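Mandelate racemase/muconate lactonizing protein (Thermobispora bispora, PDB 3VC5) probably catalyses the magnesium-dependent dehydration of D-glucarate to 5-dehydro-4-deoxy-D-glucarate, the first step in D-glucarate breakdown. Local coordinates at residues 283-288 and 307-312; 335-340 and 358-363; 238-243 and 261-266. One frame throughout, in Å; residues are numbered along the deposited sequence.

Contact 1: 283-288 and 307-312; sequences PLATNM and VLLIDH
Val307 O is gripped twice by 283-288: Thr286 N donates to it at 3.2 Å, and the CA-H of Ala285 points at the same oxygen, with Ala285 CA 3.0 Å from Val307 O. On either side the ladder goes on with Val307 N to Leu284 O, and with Leu309 N to Thr286 O at 3.1 Å, the straightest of the three at 166°. The strands 284-286 and 307-310 run parallel, joined through helix 296-302 as a beta-alpha-beta unit of the barrel. Leu309 turns its CG opposite its own carbonyl carbon (chi1 -84°), which sets Leu309 CD1 3.6 Å from the methyl carbon Ala285 CB on the adjacent strand, while Leu309 CD2 comes to 3.5 Å from Asn287 OD1. That amide, a magnesium ligand although no metal is bound to this chain, thus has a leucine methyl beside its oxygen, with Glu264 and His338 also close by. On the face of Thr286 and Leu308, Leu308 CD1 lies 4.1 Å from Thr286 CG2. Thr286 OG1 is hydrogen-bonded to Asp265, and it also accepts from Met288 N at 2.9 Å, in an ST turn, and bonds Cys289 N.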
loop_
_atom_site.group_PDB
_atom_site.type_symbol
_atom_site.label_atom_id
_atom_site.label_comp_id
_atom_site.label_asym_id
_atom_site.label_seq_id
_atom_site.Cartn_x
_atom_site.Cartn_y
_atom_site.Cartn_z
ATOM N N PRO A 283 17.128 -5.052 -17.895
ATOM C CA PRO A 283 15.943 -4.248 -17.557
ATOM C C PRO A 283 16.199 -2.741 -17.692
ATOM O O PRO A 283 17.340 -2.283 -17.495
ATOM C CB PRO A 283 15.690 -4.564 -16.089
ATOM C CG PRO A 283 16.550 -5.755 -15.731
ATOM C CD PRO A 283 17.664 -5.819 -16.747
ATOM N N LEU A 284 15.158 -1.982 -18.033
ATOM C CA LEU A 284 15.214 -0.520 -17.971
ATOM C C LEU A 284 14.643 -0.077 -16.623
ATOM O O LEU A 284 13.803 -0.777 -16.025
ATOM C CB LEU A 284 14.368 0.112 -19.072
ATOM C CG LEU A 284 14.785 -0.233 -20.506
ATOM C CD1 LEU A 284 14.074 0.706 -21.501
ATOM C CD2 LEU A 284 16.302 -0.180 -20.685
ATOM N N ALA A 285 15.111 1.085 -16.150
ATOM C CA ALA A 285 14.592 1.699 -14.942
ATOM C C ALA A 285 14.160 3.112 -15.275
ATOM O O ALA A 285 14.586 3.679 -16.284
ATOM C CB ALA A 285 15.700 1.752 -13.872
ATOM N N THR A 286 13.366 3.730 -14.395
ATOM C CA THR A 286 13.027 5.130 -14.630
ATOM C C THR A 286 12.823 5.904 -13.330
ATOM O O THR A 286 12.363 5.328 -12.304
ATOM C CB THR A 286 11.726 5.272 -15.496
ATOM O OG1 THR A 286 11.642 6.611 -15.993
ATOM C CG2 THR A 286 10.491 4.959 -14.681
ATOM N N ASN A 287 13.123 7.204 -13.395
ATOM C CA ASN A 287 12.491 8.186 -12.500
ATOM C C ASN A 287 12.015 9.386 -13.318
ATOM O O ASN A 287 12.011 10.523 -12.824
ATOM C CB ASN A 287 13.441 8.650 -11.385
ATOM C CG ASN A 287 14.807 9.121 -11.908
ATOM O OD1 ASN A 287 15.793 8.405 -11.761
ATOM N ND2 ASN A 287 14.880 10.333 -12.475
ATOM N N MET A 288 11.584 9.118 -14.565
ATOM C CA MET A 288 11.147 10.184 -15.487
ATOM C C MET A 288 9.829 9.909 -16.139
ATOM O O MET A 288 9.033 10.831 -16.225
ATOM C CB MET A 288 12.190 10.498 -16.587
ATOM C CG MET A 288 13.510 11.021 -15.995
ATOM S SD MET A 288 14.778 11.310 -17.267
ATOM C CE MET A 288 14.129 12.740 -18.140
ATOM N N VAL A 307 12.257 -1.792 -13.593
ATOM C CA VAL A 307 12.658 -1.247 -12.286
ATOM C C VAL A 307 12.137 0.188 -12.140
ATOM O O VAL A 307 12.394 1.033 -13.007
ATOM C CB VAL A 307 14.193 -1.227 -12.126
ATOM C CG1 VAL A 307 14.571 -0.690 -10.748
ATOM C CG2 VAL A 307 14.783 -2.627 -12.340
ATOM N N LEU A 308 11.402 0.459 -11.060
ATOM C CA LEU A 308 10.971 1.823 -10.730
ATOM C C LEU A 308 11.905 2.363 -9.629
ATOM O O LEU A 308 12.100 1.685 -8.614
ATOM C CB LEU A 308 9.535 1.840 -10.178
ATOM C CG LEU A 308 9.031 3.223 -9.765
ATOM C CD1 LEU A 308 9.013 4.165 -10.991
ATOM C CD2 LEU A 308 7.635 3.096 -9.134
ATOM N N LEU A 309 12.452 3.566 -9.813
ATOM C CA LEU A 309 13.153 4.247 -8.709
ATOM C C LEU A 309 12.062 5.024 -7.984
ATOM O O LEU A 309 11.529 6.002 -8.510
ATOM C CB LEU A 309 14.230 5.211 -9.229
ATOM C CG LEU A 309 15.595 4.578 -9.555
ATOM C CD1 LEU A 309 15.538 3.656 -10.792
ATOM C CD2 LEU A 309 16.648 5.656 -9.749
ATOM N N ILE A 310 11.691 4.557 -6.805
ATOM C CA ILE A 310 10.728 5.266 -5.969
ATOM C C ILE A 310 11.457 6.477 -5.344
ATOM O O ILE A 310 12.703 6.535 -5.291
ATOM C CB ILE A 310 10.210 4.308 -4.872
ATOM C CG1 ILE A 310 8.900 4.796 -4.258
ATOM C CG2 ILE A 310 11.239 4.133 -3.752
ATOM C CD1 ILE A 310 7.748 4.779 -5.270
ATOM N N ASP A 311 10.687 7.442 -4.859
ATOM C CA ASP A 311 11.280 8.624 -4.238
ATOM C C ASP A 311 10.194 9.275 -3.411
ATOM O O ASP A 311 9.218 9.800 -3.978
ATOM C CB ASP A 311 11.862 9.591 -5.290
ATOM C CG ASP A 311 12.524 10.807 -4.662
ATOM O OD1 ASP A 311 12.103 11.198 -3.527
ATOM O OD2 ASP A 311 13.387 11.438 -5.325
ATOM N N HIS A 312 10.300 9.163 -2.092
ATOM C CA HIS A 312 9.216 9.654 -1.223
ATOM C C HIS A 312 9.008 11.142 -1.362
ATOM O O HIS A 312 7.935 11.655 -0.971
ATOM C CB HIS A 312 9.450 9.272 0.239
ATOM C CG HIS A 312 10.473 10.115 0.951
ATOM N ND1 HIS A 312 11.796 9.744 1.047
ATOM C CD2 HIS A 312 10.359 11.297 1.620
ATOM C CE1 HIS A 312 12.460 10.658 1.737
ATOM N NE2 HIS A 312 11.603 11.587 2.143
#

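Contact 2: 335-340 and 358-363; sequences LSMHSN and PAITHA
Ile360 sends CG1 opposite its own carbonyl carbon (chi1 -61°), which brings Ile360 CG1 to 3.6 Å from Leu335 CD2. The extended chain carries Ile360 CD1 on to Met337 CE, 4.0 Å away. His362 uses the same kind of first torsion (chi1 -67°), and its ring comes edge-on to the Leu335 carbonyl: His362 CD2 sits 3.3 Å from Leu335 O, with that oxygen in the ring plane. The same oxygen takes a weak hydrogen bond from His362 N at 3.5 Å. Both ring nitrogens have partners, ND1 with Glu261 and NE2 with Glu334, which fixes the turn of the imidazole. A water accepts from Leu335 N at 3.2 Å, donates to Ala359 O and bonds Thr361 OG1 at 3.0 Å, tying the two backbones together. Ser336 CB packs 3.9 Å from His362 CB, while Ser336 OG has its main partner in Tyr262. The strand leads straight into His338, the predicted proton acceptor. Strand 334-337 lies beside strand 307-310 in the barrel sheet, and the 358-363 loop follows helix 344-355 and packs back on it, Ala354 meeting Met337 and Ile360; helix 318-330 meets Leu335 through Ala325 and Cys328, and Ala359 through Ala329.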
loop_
_atom_site.group_PDB
_atom_site.type_symbol
_atom_site.label_atom_id
_atom_site.label_comp_id
_atom_site.label_asym_id
_atom_site.label_seq_id
_atom_site.Cartn_x
_atom_site.Cartn_y
_atom_site.Cartn_z
ATOM N N LEU A 335 12.059 -2.494 -7.300
ATOM C CA LEU A 335 12.249 -1.139 -6.798
ATOM C C LEU A 335 13.666 -0.793 -6.488
ATOM O O LEU A 335 14.403 -1.593 -5.868
ATOM C CB LEU A 335 11.421 -0.888 -5.540
ATOM C CG LEU A 335 10.286 0.151 -5.680
ATOM C CD1 LEU A 335 9.225 -0.285 -6.625
ATOM C CD2 LEU A 335 9.658 0.472 -4.323
ATOM N N SER A 336 14.037 0.410 -6.916
ATOM C CA SER A 336 15.247 1.050 -6.445
ATOM C C SER A 336 14.807 2.401 -5.860
ATOM O O SER A 336 13.616 2.587 -5.565
ATOM C CB SER A 336 16.223 1.232 -7.614
ATOM O OG SER A 336 17.452 1.785 -7.183
ATOM N N MET A 337 15.734 3.344 -5.690
ATOM C CA MET A 337 15.342 4.629 -5.112
ATOM C C MET A 337 16.155 5.735 -5.748
ATOM O O MET A 337 17.375 5.658 -5.788
ATOM C CB MET A 337 15.598 4.638 -3.593
ATOM C CG MET A 337 15.011 5.867 -2.873
ATOM S SD MET A 337 15.198 5.854 -1.072
ATOM C CE MET A 337 14.142 4.463 -0.628
ATOM N N HIS A 338 15.465 6.771 -6.213
ATOM C CA HIS A 338 16.053 7.959 -6.811
ATOM C C HIS A 338 16.428 8.957 -5.706
ATOM O O HIS A 338 15.723 9.079 -4.670
ATOM C CB HIS A 338 15.037 8.579 -7.797
ATOM C CG HIS A 338 15.341 9.999 -8.189
ATOM N ND1 HIS A 338 14.850 11.099 -7.495
ATOM C CD2 HIS A 338 16.087 10.496 -9.212
ATOM C CE1 HIS A 338 15.280 12.212 -8.083
ATOM N NE2 HIS A 338 16.045 11.869 -9.121
ATOM N N SER A 339 17.485 9.717 -5.980
ATOM C CA SER A 339 17.983 10.736 -5.070
ATOM C C SER A 339 18.039 12.112 -5.781
ATOM O O SER A 339 18.281 12.175 -7.002
ATOM C CB SER A 339 19.374 10.316 -4.551
ATOM O OG SER A 339 19.958 11.355 -3.797
ATOM N N ASN A 340 17.838 13.199 -5.023
ATOM C CA ASN A 340 18.309 14.537 -5.415
ATOM C C ASN A 340 19.244 15.028 -4.290
ATOM O O ASN A 340 19.174 14.507 -3.146
ATOM C CB ASN A 340 17.170 15.542 -5.542
ATOM C CG ASN A 340 16.401 15.418 -6.836
ATOM O OD1 ASN A 340 15.224 15.071 -6.811
ATOM N ND2 ASN A 340 17.038 15.721 -7.965
ATOM N N PRO A 358 9.935 -4.567 2.143
ATOM C CA PRO A 358 10.553 -5.765 1.589
ATOM C C PRO A 358 10.966 -5.630 0.110
ATOM O O PRO A 358 12.007 -6.137 -0.267
ATOM C CB PRO A 358 9.465 -6.840 1.758
ATOM C CG PRO A 358 8.670 -6.376 2.959
ATOM C CD PRO A 358 8.743 -4.858 2.962
ATOM N N ALA A 359 10.167 -4.959 -0.720
ATOM C CA ALA A 359 10.455 -4.914 -2.157
ATOM C C ALA A 359 11.579 -3.961 -2.593
ATOM O O ALA A 359 12.009 -4.008 -3.755
ATOM C CB ALA A 359 9.169 -4.638 -2.957
ATOM N N ILE A 360 12.064 -3.098 -1.697
ATOM C CA ILE A 360 13.158 -2.224 -2.094
ATOM C C ILE A 360 14.414 -3.056 -1.892
ATOM O O ILE A 360 14.977 -3.110 -0.793
ATOM C CB ILE A 360 13.198 -0.881 -1.331
ATOM C CG1 ILE A 360 11.899 -0.085 -1.601
ATOM C CG2 ILE A 360 14.469 -0.100 -1.762
ATOM C CD1 ILE A 360 11.758 1.213 -0.798
ATOM N N THR A 361 14.826 -3.715 -2.971
ATOM C CA THR A 361 15.867 -4.749 -2.920
ATOM C C THR A 361 17.133 -4.376 -3.695
ATOM O O THR A 361 18.150 -5.053 -3.595
ATOM C CB THR A 361 15.312 -6.103 -3.453
ATOM O OG1 THR A 361 14.602 -5.875 -4.680
ATOM C CG2 THR A 361 14.371 -6.724 -2.430
ATOM N N HIS A 362 17.070 -3.296 -4.470
ATOM C CA HIS A 362 18.241 -2.789 -5.172
ATOM C C HIS A 362 18.889 -1.716 -4.304
ATOM O O HIS A 362 18.206 -1.094 -3.479
ATOM C CB HIS A 362 17.826 -2.205 -6.531
ATOM C CG HIS A 362 17.323 -3.233 -7.494
ATOM N ND1 HIS A 362 18.145 -3.899 -8.381
ATOM C CD2 HIS A 362 16.078 -3.729 -7.693
ATOM C CE1 HIS A 362 17.421 -4.737 -9.108
ATOM N NE2 HIS A 362 16.164 -4.661 -8.702
ATOM N N ALA A 363 20.188 -1.482 -4.482
ATOM C CA ALA A 363 20.882 -0.410 -3.730
ATOM C C ALA A 363 20.184 0.912 -4.022
ATOM O O ALA A 363 19.807 1.176 -5.169
ATOM C CB ALA A 363 22.357 -0.316 -4.131
HETATM O O HOH W 1 11.925 -5.380 -5.842
#

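Contact 3: 238-243 and 261-266; sequences LDPNAA and EYLEDP
Asp239 and Glu264 reach from neighbouring parallel strands and meet at a slant, their carboxylate planes 30° apart and Asp239 OD2 only 3.0 Å from Glu264 OE2. Both side chains start with CG opposite the backbone N (chi1 178° in Asp239, -174° in Glu264), and the glutamate then stays extended as far as its carboxylate, which brings Glu264 CD across the aspartate, 3.5 Å from Asp239 CG. The other oxygen of the aspartate, OD1, is met from above the carboxylate plane by Asn241 N at 3.3 Å, an Asx turn that leads into the type I' turn from Pro240 to Ala243. That turn is tied to the opposite segment by Ala242 N, which donates to Asp265 O. A water sits 2.6 Å from both Asp239 OD1 and Asp265 OD2, bridging the two carboxylates. Further back, Glu264 N bonds Leu238 O at 2.9 Å, and Leu263 CD1 packs 4.2 Å from Leu238 CB. The Pro240 ring packs against the 264-266 backbone, its CD at Glu264 O and its CG 4.0 Å from Pro266 CA. With an alanine in place of Asp239, Lys211 would probably lose its salt bridge, Asn241 N its acceptor and the metal site a ligand. Asp239 and Glu264 are both magnesium ligands, yet this chain holds no metal; Lys211 pairs with Asp239 OD2 and Lys209 with Glu264 OE2. Two acidic oxygens this close would probably repel each other without such neighbours, and their convergence is what a site built to hold a divalent cation needs.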
loop_
_atom_site.group_PDB
_atom_site.type_symbol
_atom_site.label_atom_id
_atom_site.label_comp_id
_atom_site.label_asym_id
_atom_site.label_seq_id
_atom_site.Cartn_x
_atom_site.Cartn_y
_atom_site.Cartn_z
ATOM N N LEU A 238 23.732 2.816 -15.636
ATOM C CA LEU A 238 24.042 3.980 -16.452
ATOM C C LEU A 238 22.754 4.763 -16.634
ATOM O O LEU A 238 21.720 4.162 -16.956
ATOM C CB LEU A 238 24.596 3.558 -17.819
ATOM C CG LEU A 238 24.888 4.671 -18.848
ATOM C CD1 LEU A 238 25.898 5.690 -18.333
ATOM C CD2 LEU A 238 25.383 4.052 -20.171
ATOM N N ASP A 239 22.820 6.089 -16.441
ATOM C CA ASP A 239 21.617 6.929 -16.376
ATOM C C ASP A 239 21.730 8.172 -17.281
ATOM O O ASP A 239 22.165 9.227 -16.831
ATOM C CB ASP A 239 21.393 7.359 -14.913
ATOM C CG ASP A 239 20.199 8.266 -14.747
ATOM O OD1 ASP A 239 19.333 8.344 -15.662
ATOM O OD2 ASP A 239 20.127 8.912 -13.681
ATOM N N PRO A 240 21.319 8.057 -18.563
ATOM C CA PRO A 240 21.410 9.213 -19.455
ATOM C C PRO A 240 20.263 10.251 -19.352
ATOM O O PRO A 240 20.259 11.217 -20.113
ATOM C CB PRO A 240 21.433 8.584 -20.864
ATOM C CG PRO A 240 21.561 7.121 -20.665
ATOM C CD PRO A 240 21.047 6.812 -19.303
ATOM N N ASN A 241 19.319 10.070 -18.421
ATOM C CA ASN A 241 18.195 10.998 -18.273
ATOM C C ASN A 241 17.529 11.361 -19.612
ATOM O O ASN A 241 17.274 12.540 -19.891
ATOM C CB ASN A 241 18.590 12.269 -17.506
ATOM C CG ASN A 241 18.751 12.030 -16.027
ATOM O OD1 ASN A 241 19.877 12.081 -15.500
ATOM N ND2 ASN A 241 17.630 11.780 -15.322
ATOM N N ALA A 242 17.275 10.332 -20.415
ATOM C CA ALA A 242 16.492 10.444 -21.655
ATOM C C ALA A 242 17.224 11.185 -22.784
ATOM O O ALA A 242 16.592 11.721 -23.704
ATOM C CB ALA A 242 15.128 11.080 -21.376
ATOM N N ALA A 243 18.550 11.242 -22.698
ATOM C CA ALA A 243 19.361 11.940 -23.709
ATOM C C ALA A 243 19.463 11.220 -25.060
ATOM O O ALA A 243 19.998 11.794 -26.000
ATOM C CB ALA A 243 20.772 12.228 -23.163
ATOM N N GLU A 261 23.273 -3.780 -14.262
ATOM C CA GLU A 261 22.167 -4.182 -13.390
ATOM C C GLU A 261 20.872 -3.702 -14.067
ATOM O O GLU A 261 19.872 -4.429 -14.131
ATOM C CB GLU A 261 22.331 -3.530 -12.002
ATOM C CG GLU A 261 21.237 -3.858 -10.998
ATOM C CD GLU A 261 21.404 -3.119 -9.677
ATOM O OE1 GLU A 261 22.136 -2.098 -9.634
ATOM O OE2 GLU A 261 20.802 -3.566 -8.663
ATOM N N TYR A 262 20.904 -2.463 -14.565
ATOM C CA TYR A 262 19.799 -1.885 -15.337
ATOM C C TYR A 262 20.261 -0.649 -16.114
ATOM O O TYR A 262 21.294 -0.033 -15.773
ATOM C CB TYR A 262 18.546 -1.598 -14.468
ATOM C CG TYR A 262 18.671 -0.723 -13.229
ATOM C CD1 TYR A 262 18.482 -1.279 -11.950
ATOM C CD2 TYR A 262 18.919 0.660 -13.317
ATOM C CE1 TYR A 262 18.543 -0.502 -10.820
ATOM C CE2 TYR A 262 19.001 1.456 -12.155
ATOM C CZ TYR A 262 18.792 0.856 -10.916
ATOM O OH TYR A 262 18.843 1.590 -9.746
ATOM N N LEU A 263 19.524 -0.310 -17.173
ATOM C CA LEU A 263 19.801 0.883 -17.967
ATOM C C LEU A 263 18.673 1.878 -17.622
ATOM O O LEU A 263 17.505 1.612 -17.870
ATOM C CB LEU A 263 19.832 0.537 -19.475
ATOM C CG LEU A 263 19.987 1.681 -20.481
ATOM C CD1 LEU A 263 21.275 2.493 -20.189
ATOM C CD2 LEU A 263 19.974 1.154 -21.948
ATOM N N GLU A 264 19.029 3.021 -17.060
ATOM C CA GLU A 264 18.049 3.922 -16.457
ATOM C C GLU A 264 17.727 5.072 -17.407
ATOM O O GLU A 264 18.626 5.808 -17.820
ATOM C CB GLU A 264 18.673 4.477 -15.175
ATOM C CG GLU A 264 17.769 5.316 -14.344
ATOM C CD GLU A 264 18.448 5.699 -13.039
ATOM O OE1 GLU A 264 19.153 4.852 -12.471
ATOM O OE2 GLU A 264 18.270 6.833 -12.587
ATOM N N ASP A 265 16.453 5.210 -17.793
ATOM C CA ASP A 265 16.036 6.336 -18.652
ATOM C C ASP A 265 16.929 6.616 -19.854
ATOM O O ASP A 265 17.423 7.729 -20.032
ATOM C CB ASP A 265 15.904 7.602 -17.807
ATOM C CG ASP A 265 14.677 7.532 -16.916
ATOM O OD1 ASP A 265 13.596 7.123 -17.453
ATOM O OD2 ASP A 265 14.795 7.823 -15.705
ATOM N N PRO A 266 17.131 5.599 -20.709
ATOM C CA PRO A 266 17.928 5.924 -21.905
ATOM C C PRO A 266 17.233 6.931 -22.858
ATOM O O PRO A 266 17.907 7.717 -23.522
ATOM C CB PRO A 266 18.098 4.556 -22.583
ATOM C CG PRO A 266 16.983 3.722 -22.050
ATOM C CD PRO A 266 16.779 4.171 -20.638
HETATM O O HOH W 2 16.989 8.725 -14.532
#

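In the fold
Along the chain contact 3 closes first, then contact 1, then contact 2. All three reach the same barrel sheet, contact 2 through strand 334-337 with a loop packed on it; strands 236-239, 262-264, 284-286, 307-310 and 334-337 stand side by side in that order. Centres are about 10 Å apart between contacts 3 and 1, 8 Å between 1 and 2, and 15 Å between 3 and 2. Ala285 O with Asp265 N joins contacts 1 and 3, Asp311 with His338 contacts 1 and 2, and His362 ties contact 2 to contact 3. The magnesium ligands Asp239, Glu264 and Asn287 sit at or just past the C-terminal ends of three consecutive strands, with the predicted base His338 beyond them, as in the enolase-superfamily barrel.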